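Local coordinates for protein pilus tip adhesin Cpa (Streptococcus pyogenes, PDB 4C0Z) that adheres to host cells as a pilus-tip component, using reactive thioester bonds to attach covalently to molecular targets on the host cell surface, at residues Q52-N57 / L128-A133; T37-K42 / K60-K65; N108-D113 / I121-A126. All coordinates share one frame; numbering follows the deposited sequence.

Contact 1 (Q52-N57 / L128-A133). With SPD (spermidine), chain B.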
# COMPACT_ATOMS: atom_id res chain seq x y z
N GLN I 52 9.00 9.36 16.47
CA GLN I 52 8.94 9.22 15.01
C GLN I 52 8.56 7.77 14.70
O GLN I 52 9.19 6.84 15.22
CB GLN I 52 10.30 9.59 14.35
CG GLN I 52 10.27 9.60 12.81
CD GLN I 52 9.40 10.71 12.26
OE1 GLN I 52 9.53 11.87 12.65
NE2 GLN I 52 8.49 10.39 11.33
N ALA I 53 7.50 7.58 13.91
CA ALA I 53 7.01 6.25 13.54
C ALA I 53 7.04 6.04 12.04
O ALA I 53 7.04 7.00 11.27
CB ALA I 53 5.61 6.02 14.07
N TYR I 54 7.11 4.76 11.63
CA TYR I 54 7.08 4.32 10.24
C TYR I 54 6.09 3.18 10.17
O TYR I 54 5.98 2.40 11.13
CB TYR I 54 8.49 3.90 9.75
CG TYR I 54 9.42 5.08 9.64
CD1 TYR I 54 9.42 5.89 8.50
CD2 TYR I 54 10.23 5.47 10.71
CE1 TYR I 54 10.22 7.03 8.42
CE2 TYR I 54 11.06 6.59 10.63
CZ TYR I 54 11.05 7.37 9.48
OH TYR I 54 11.89 8.46 9.37
N CYS I 55 5.34 3.10 9.08
CA CYS I 55 4.31 2.09 8.92
C CYS I 55 4.78 0.86 8.17
O CYS I 55 5.81 0.89 7.50
CB CYS I 55 3.07 2.69 8.26
SG CYS I 55 3.33 3.26 6.57
N PHE I 56 3.98 -0.21 8.26
CA PHE I 56 4.11 -1.44 7.50
C PHE I 56 2.72 -2.00 7.23
O PHE I 56 1.76 -1.47 7.80
CB PHE I 56 5.10 -2.44 8.11
CG PHE I 56 4.83 -3.03 9.46
CD1 PHE I 56 5.16 -2.33 10.62
CD2 PHE I 56 4.40 -4.34 9.59
CE1 PHE I 56 5.01 -2.92 11.88
CE2 PHE I 56 4.24 -4.93 10.85
CZ PHE I 56 4.56 -4.22 11.98
N ASN I 57 2.58 -3.01 6.34
CA ASN I 57 1.33 -3.60 5.82
C ASN I 57 0.79 -2.66 4.75
O ASN I 57 -0.14 -1.88 4.99
CB ASN I 57 0.27 -3.86 6.88
CG ASN I 57 0.75 -4.65 8.08
OD1 ASN I 57 0.81 -4.14 9.19
ND2 ASN I 57 1.06 -5.90 7.91
N LEU I 128 10.46 10.12 3.83
CA LEU I 128 10.04 9.37 2.65
C LEU I 128 11.10 8.29 2.26
O LEU I 128 10.72 7.16 1.99
CB LEU I 128 9.77 10.34 1.49
CG LEU I 128 8.99 9.78 0.34
CD1 LEU I 128 7.96 10.77 -0.14
CD2 LEU I 128 9.91 9.43 -0.80
N VAL I 129 12.39 8.63 2.27
CA VAL I 129 13.49 7.69 1.98
C VAL I 129 13.51 6.58 3.04
O VAL I 129 13.52 5.39 2.68
CB VAL I 129 14.87 8.39 1.86
CG1 VAL I 129 16.01 7.38 1.79
CG2 VAL I 129 14.90 9.29 0.64
N THR I 130 13.49 6.97 4.33
CA THR I 130 13.49 6.04 5.47
C THR I 130 12.31 5.06 5.38
O THR I 130 12.51 3.85 5.51
CB THR I 130 13.54 6.80 6.79
OG1 THR I 130 14.57 7.79 6.72
CG2 THR I 130 13.78 5.88 7.98
N GLN I 131 11.11 5.59 5.13
CA GLN I 131 9.88 4.80 4.99
C GLN I 131 10.00 3.77 3.87
O GLN I 131 9.60 2.61 4.07
CB GLN I 131 8.66 5.71 4.81
CG GLN I 131 7.32 4.96 4.69
CD GLN I 131 6.96 4.24 5.96
OE1 GLN I 131 6.41 4.83 6.88
NE2 GLN I 131 7.31 2.96 6.06
N ASN I 132 10.56 4.18 2.72
CA ASN I 132 10.79 3.30 1.58
C ASN I 132 11.79 2.20 1.90
O ASN I 132 11.58 1.07 1.48
CB ASN I 132 11.17 4.10 0.34
CG ASN I 132 9.92 4.49 -0.42
OD1 ASN I 132 9.51 3.80 -1.34
ND2 ASN I 132 9.19 5.52 0.03
N ALA I 133 12.83 2.50 2.70
CA ALA I 133 13.81 1.51 3.15
C ALA I 133 13.14 0.52 4.14
O ALA I 133 13.36 -0.69 4.05
CB ALA I 133 15.00 2.20 3.79
N1 SPD B . -3.81 1.54 -2.75
C2 SPD B . -4.01 0.23 -2.15
C3 SPD B . -3.37 0.17 -0.76
C4 SPD B . -3.58 1.46 0.03
C5 SPD B . -2.72 1.34 1.28
N6 SPD B . -1.89 2.51 1.48
C7 SPD B . -1.18 2.48 2.78
C8 SPD B . 0.33 2.13 2.57
C9 SPD B . 1.07 2.05 3.94
N10 SPD B . 0.36 1.23 4.93
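Gln131 of helix 123-138 grips the backbone of Cys55, the cysteine of the Cys55-Gln204 thioester cross-link, where strand 51-56 of the antiparallel barrel packs against the helix in this N-terminal thioester domain of the adhesin. From CB outward, the glutamine first lies against Tyr54, with Gln131 CB 3.8 Å from Tyr54 CD1. With CG anti to the backbone N (chi1 -178°) and a bend at chi2, the chain then turns past the phenol, which slides by in the other direction. CD sits at the edge of the Tyr54 ring, in its plane. At the tip, OE1 offers a lone pair in its carbonyl plane to Cys55 N, 3.0 Å away and nearly straight at 161°. NE2 donates to Cys55 O at 2.9 Å, more bent, and tilted out of both the amide and the carbonyl plane. One amide thus holds both backbone polar atoms of Cys55, which fixes the rotation of the glutamine end and ties the thioester cysteine to the helix.

Beside this clamp, Thr130 CG2 lies over a face of the Tyr54 ring in a CH-pi contact, 3.9 Å from its centroid. The Tyr54 hydroxyl bonds to Tyr110 O, while Thr130 OG1 bonds to Ala126 O one helical turn back. Cys55 SG lies 3.7 Å from spermidine C9, and in the loop just beyond, Asn57 O accepts from spermidine N10 at 3.2 Å.

Contact 2 (T37-K42 / K60-K65). With SPD (spermidine), chain B.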
# COMPACT_ATOMS: atom_id res chain seq x y z
N THR I 37 2.05 13.75 -1.33
CA THR I 37 2.13 12.38 -0.80
C THR I 37 3.13 12.23 0.38
O THR I 37 3.67 11.14 0.58
CB THR I 37 2.45 11.39 -1.94
OG1 THR I 37 3.61 11.85 -2.65
CG2 THR I 37 1.27 11.17 -2.87
N TYR I 38 3.35 13.29 1.16
CA TYR I 38 4.25 13.19 2.30
C TYR I 38 3.49 12.59 3.50
O TYR I 38 2.26 12.63 3.54
CB TYR I 38 4.79 14.58 2.69
CG TYR I 38 5.86 15.16 1.80
CD1 TYR I 38 7.00 14.42 1.47
CD2 TYR I 38 5.81 16.49 1.39
CE1 TYR I 38 8.03 14.98 0.70
CE2 TYR I 38 6.82 17.06 0.62
CZ TYR I 38 7.94 16.30 0.28
OH TYR I 38 8.93 16.86 -0.50
N HIS I 39 4.25 12.04 4.46
CA HIS I 39 3.75 11.52 5.72
C HIS I 39 4.75 11.85 6.78
O HIS I 39 5.94 11.97 6.49
CB HIS I 39 3.52 9.98 5.67
CG HIS I 39 2.53 9.58 4.63
ND1 HIS I 39 1.17 9.69 4.85
CD2 HIS I 39 2.75 9.19 3.35
CE1 HIS I 39 0.60 9.35 3.70
NE2 HIS I 39 1.51 9.03 2.78
N ASN I 40 4.26 11.98 8.02
CA ASN I 40 5.10 12.18 9.17
C ASN I 40 4.38 11.52 10.33
O ASN I 40 3.69 12.16 11.11
CB ASN I 40 5.43 13.66 9.43
CG ASN I 40 6.56 13.85 10.41
OD1 ASN I 40 6.92 12.94 11.19
ND2 ASN I 40 7.16 15.03 10.40
N LEU I 41 4.51 10.20 10.38
CA LEU I 41 3.84 9.37 11.36
C LEU I 41 4.46 9.47 12.72
O LEU I 41 5.69 9.52 12.86
CB LEU I 41 3.74 7.90 10.90
CG LEU I 41 3.25 7.67 9.46
CD1 LEU I 41 3.40 6.23 9.05
CD2 LEU I 41 1.84 8.17 9.26
N LYS I 42 3.59 9.55 13.72
CA LYS I 42 3.98 9.68 15.12
C LYS I 42 3.15 8.78 16.01
O LYS I 42 2.03 8.43 15.66
CB LYS I 42 3.80 11.14 15.58
CG LYS I 42 5.09 11.95 15.66
CD LYS I 42 5.63 12.43 14.34
CE LYS I 42 6.39 13.73 14.47
NZ LYS I 42 7.81 13.57 14.08
N LYS I 60 -3.03 -2.21 3.87
CA LYS I 60 -3.91 -1.67 4.91
C LYS I 60 -3.95 -0.14 4.86
O LYS I 60 -3.25 0.43 4.04
CB LYS I 60 -3.55 -2.21 6.31
CG LYS I 60 -3.81 -3.71 6.37
CD LYS I 60 -3.41 -4.29 7.70
CE LYS I 60 -3.80 -5.75 7.73
NZ LYS I 60 -3.91 -6.24 9.13
N HIS I 61 -4.82 0.50 5.65
CA HIS I 61 -4.99 1.96 5.62
C HIS I 61 -3.91 2.69 6.37
O HIS I 61 -3.51 2.26 7.45
CB HIS I 61 -6.35 2.37 6.23
CG HIS I 61 -7.54 2.13 5.36
ND1 HIS I 61 -7.89 3.00 4.36
CD2 HIS I 61 -8.44 1.12 5.40
CE1 HIS I 61 -8.96 2.48 3.79
NE2 HIS I 61 -9.35 1.37 4.40
N PHE I 62 -3.50 3.85 5.82
CA PHE I 62 -2.56 4.74 6.51
C PHE I 62 -3.23 5.22 7.80
O PHE I 62 -4.44 5.42 7.79
CB PHE I 62 -2.31 6.01 5.65
CG PHE I 62 -1.17 5.94 4.65
CD1 PHE I 62 0.15 5.88 5.08
CD2 PHE I 62 -1.43 5.99 3.28
CE1 PHE I 62 1.19 5.82 4.16
CE2 PHE I 62 -0.39 5.95 2.37
CZ PHE I 62 0.92 5.86 2.82
N PRO I 63 -2.49 5.48 8.91
CA PRO I 63 -3.14 6.10 10.08
C PRO I 63 -3.73 7.47 9.65
O PRO I 63 -3.18 8.15 8.77
CB PRO I 63 -1.98 6.26 11.08
CG PRO I 63 -0.93 5.30 10.61
CD PRO I 63 -1.04 5.34 9.12
N SER I 64 -4.87 7.83 10.23
CA SER I 64 -5.55 9.09 9.96
C SER I 64 -4.68 10.29 10.37
O SER I 64 -3.86 10.19 11.28
CB SER I 64 -6.86 9.18 10.74
OG SER I 64 -7.74 8.11 10.46
N LYS I 65 -4.91 11.43 9.70
CA LYS I 65 -4.24 12.70 10.02
C LYS I 65 -4.65 13.15 11.41
O LYS I 65 -5.75 12.82 11.86
CB LYS I 65 -4.59 13.76 8.96
CG LYS I 65 -3.98 13.40 7.60
CD LYS I 65 -4.09 14.53 6.61
CE LYS I 65 -3.51 14.15 5.26
NZ LYS I 65 -2.08 13.70 5.34
N1 SPD B . -3.81 1.54 -2.75
C2 SPD B . -4.01 0.23 -2.15
C3 SPD B . -3.37 0.17 -0.76
C4 SPD B . -3.58 1.46 0.03
C5 SPD B . -2.72 1.34 1.28
N6 SPD B . -1.89 2.51 1.48
C7 SPD B . -1.18 2.48 2.78
C8 SPD B . 0.33 2.13 2.57
C9 SPD B . 1.07 2.05 3.94
N10 SPD B . 0.36 1.23 4.93
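His39 and Phe62 form an offset stack where the loop after strand 51-56 folds back onto the residues leading into strand 41-44, beside the spermidine bound to the thioester domain. Their ring centroids are 3.9 Å apart and the planes only 18° from parallel. Phe62 CE1 lies over the centre of the imidazole, and His39 CE1 likewise lies over the centre of the phenyl ring. His39 NE2 makes the closest approach, 3.2 Å from Phe62 CZ. Next to the stack, Leu41 CD2 meets Pro63 CD at 4.0 Å, the two side chains crossing at about a right angle.

One shell out, His39 ND1 is hydrogen-bonded to Asp23 OD2. With the ring carried beside the backbone N (chi1 -60°), that bond probably helps fix the turn of the imidazole and so the face offered to Phe62. The other oxygen of the Asp23 carboxylate takes Asn40 N, so one acidic residue engages both ring and backbone here. From Phe62 to Lys65 the chain is extended in polyproline-II conformation, and Lys65 NZ reaches back to Tyr25 O. His61 of the second subunit also meets the Phe62 ring. That ring stands between His39 and the ligand: its face away from His39 carries spermidine C7, offset toward the rim and 3.6 Å from Phe62 CD2.

Contact 3 (N108-D113 / I121-A126)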
# COMPACT_ATOMS: atom_id res chain seq x y z
N ASN I 108 20.14 5.08 11.14
CA ASN I 108 20.77 5.85 10.06
C ASN I 108 19.85 6.81 9.30
O ASN I 108 20.35 7.66 8.55
CB ASN I 108 21.44 4.90 9.07
CG ASN I 108 22.76 4.41 9.57
OD1 ASN I 108 23.78 5.08 9.43
ND2 ASN I 108 22.74 3.26 10.23
N GLY I 109 18.54 6.64 9.47
CA GLY I 109 17.53 7.44 8.79
C GLY I 109 17.04 8.64 9.56
O GLY I 109 17.68 9.06 10.52
N TYR I 110 15.90 9.18 9.15
CA TYR I 110 15.32 10.35 9.81
C TYR I 110 14.65 10.02 11.16
O TYR I 110 13.81 9.12 11.21
CB TYR I 110 14.36 11.10 8.87
CG TYR I 110 13.83 12.39 9.47
CD1 TYR I 110 12.72 12.39 10.32
CD2 TYR I 110 14.50 13.60 9.27
CE1 TYR I 110 12.26 13.56 10.91
CE2 TYR I 110 14.05 14.78 9.86
CZ TYR I 110 12.93 14.76 10.68
OH TYR I 110 12.46 15.91 11.26
N PRO I 111 14.94 10.78 12.24
CA PRO I 111 15.87 11.92 12.35
C PRO I 111 17.28 11.60 12.88
O PRO I 111 18.14 12.50 12.87
CB PRO I 111 15.14 12.84 13.32
CG PRO I 111 14.46 11.87 14.29
CD PRO I 111 14.22 10.58 13.52
N ASN I 112 17.51 10.37 13.38
CA ASN I 112 18.77 9.96 14.01
C ASN I 112 20.00 10.25 13.15
O ASN I 112 20.93 10.89 13.64
CB ASN I 112 18.73 8.52 14.49
CG ASN I 112 19.60 8.29 15.72
OD1 ASN I 112 19.45 8.95 16.73
ND2 ASN I 112 20.52 7.33 15.65
N ASP I 113 20.00 9.79 11.89
CA ASP I 113 21.05 10.04 10.89
C ASP I 113 22.50 10.00 11.48
O ASP I 113 23.29 10.90 11.19
CB ASP I 113 20.76 11.39 10.21
CG ASP I 113 21.59 11.71 8.98
OD1 ASP I 113 21.96 10.76 8.25
OD2 ASP I 113 21.84 12.91 8.74
N ILE I 121 19.27 16.23 2.74
CA ILE I 121 17.89 15.86 2.39
C ILE I 121 16.90 16.58 3.33
O ILE I 121 17.02 16.47 4.55
CB ILE I 121 17.68 14.32 2.37
CG1 ILE I 121 18.77 13.61 1.53
CG2 ILE I 121 16.27 13.96 1.85
CD1 ILE I 121 18.77 12.08 1.63
N ASP I 122 15.92 17.30 2.74
CA ASP I 122 14.85 18.02 3.46
C ASP I 122 14.07 17.04 4.35
O ASP I 122 13.90 15.89 3.94
CB ASP I 122 13.93 18.76 2.47
CG ASP I 122 14.64 19.80 1.62
OD1 ASP I 122 15.70 20.32 2.05
OD2 ASP I 122 14.12 20.12 0.52
N PRO I 123 13.66 17.45 5.59
CA PRO I 123 13.01 16.50 6.52
C PRO I 123 11.95 15.54 5.96
O PRO I 123 12.07 14.33 6.18
CB PRO I 123 12.41 17.41 7.59
CG PRO I 123 13.29 18.59 7.60
CD PRO I 123 13.81 18.78 6.21
N LEU I 124 10.94 16.05 5.22
CA LEU I 124 9.87 15.22 4.66
C LEU I 124 10.37 14.26 3.60
O LEU I 124 9.88 13.13 3.52
CB LEU I 124 8.70 16.08 4.16
CG LEU I 124 7.92 16.83 5.24
CD1 LEU I 124 7.08 17.95 4.62
CD2 LEU I 124 7.07 15.88 6.10
N ASN I 125 11.40 14.67 2.83
CA ASN I 125 12.05 13.82 1.83
C ASN I 125 12.87 12.72 2.53
O ASN I 125 12.94 11.60 2.03
CB ASN I 125 12.94 14.65 0.91
CG ASN I 125 12.21 15.52 -0.08
OD1 ASN I 125 11.08 15.24 -0.46
ND2 ASN I 125 12.85 16.58 -0.55
N ALA I 126 13.47 13.05 3.69
CA ALA I 126 14.28 12.11 4.48
C ALA I 126 13.38 11.04 5.10
O ALA I 126 13.74 9.86 5.07
CB ALA I 126 15.09 12.86 5.54
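From the loop after helix 98-108, Tyr110 leans its aromatic ring on Pro123 and Ala126 in the first turn of helix 123-138. The phenol leaves the loop with CG trans to the backbone N (chi1 -175°), which aims it at the helix start. Its CE2 meets Pro123 CB at 3.8 Å, and Tyr110 OH lies 4.0 Å from Pro123 CB. Farther back, Tyr110 CB touches Ala126 CB, also at 3.8 Å, with the methyl lying oblique to the ring. Pro123 O stands over one face near the rim. On the opposite face sits Pro111 CB, 3.7 Å above the ring centre, so the neighbouring residue, joined by a cis peptide bond, folds back on the tyrosine. The Tyr110 ring thus has a proline atom over each face.

Polar fixing comes from the backbone: Tyr110 N bonds to Thr130 OG1, farther along the same helix, while Asp113 N closes the loop onto Gly109 O. Since the side chains here meet mostly through carbon, the contact itself gives little directional hold, and these backbone bonds probably help set where the loop sits against the helix.

From the N terminus, residues 37-42 enter strand 41-44, which pairs with the next strand, 51-56, through the backbone of Leu41 and Ala53. Contact 2 closes first, when 60-65 returns to 37-42. Contact 1 opens inside that loop at 52-57 and closes only at 128-133, so the two cross; both reach spermidine. Contact 3, 108-113 with 121-126, is a short closure nested within contact 1 and in series with contact 2, their centres about 17 Å apart. Contact 1 ties the barrel to helix 123-138, and contact 3 ties the loop after helix 98-108 to the start of that same helix. Tyr38 OH bonds Asn125 OD1, joining contact 2 to contact 3.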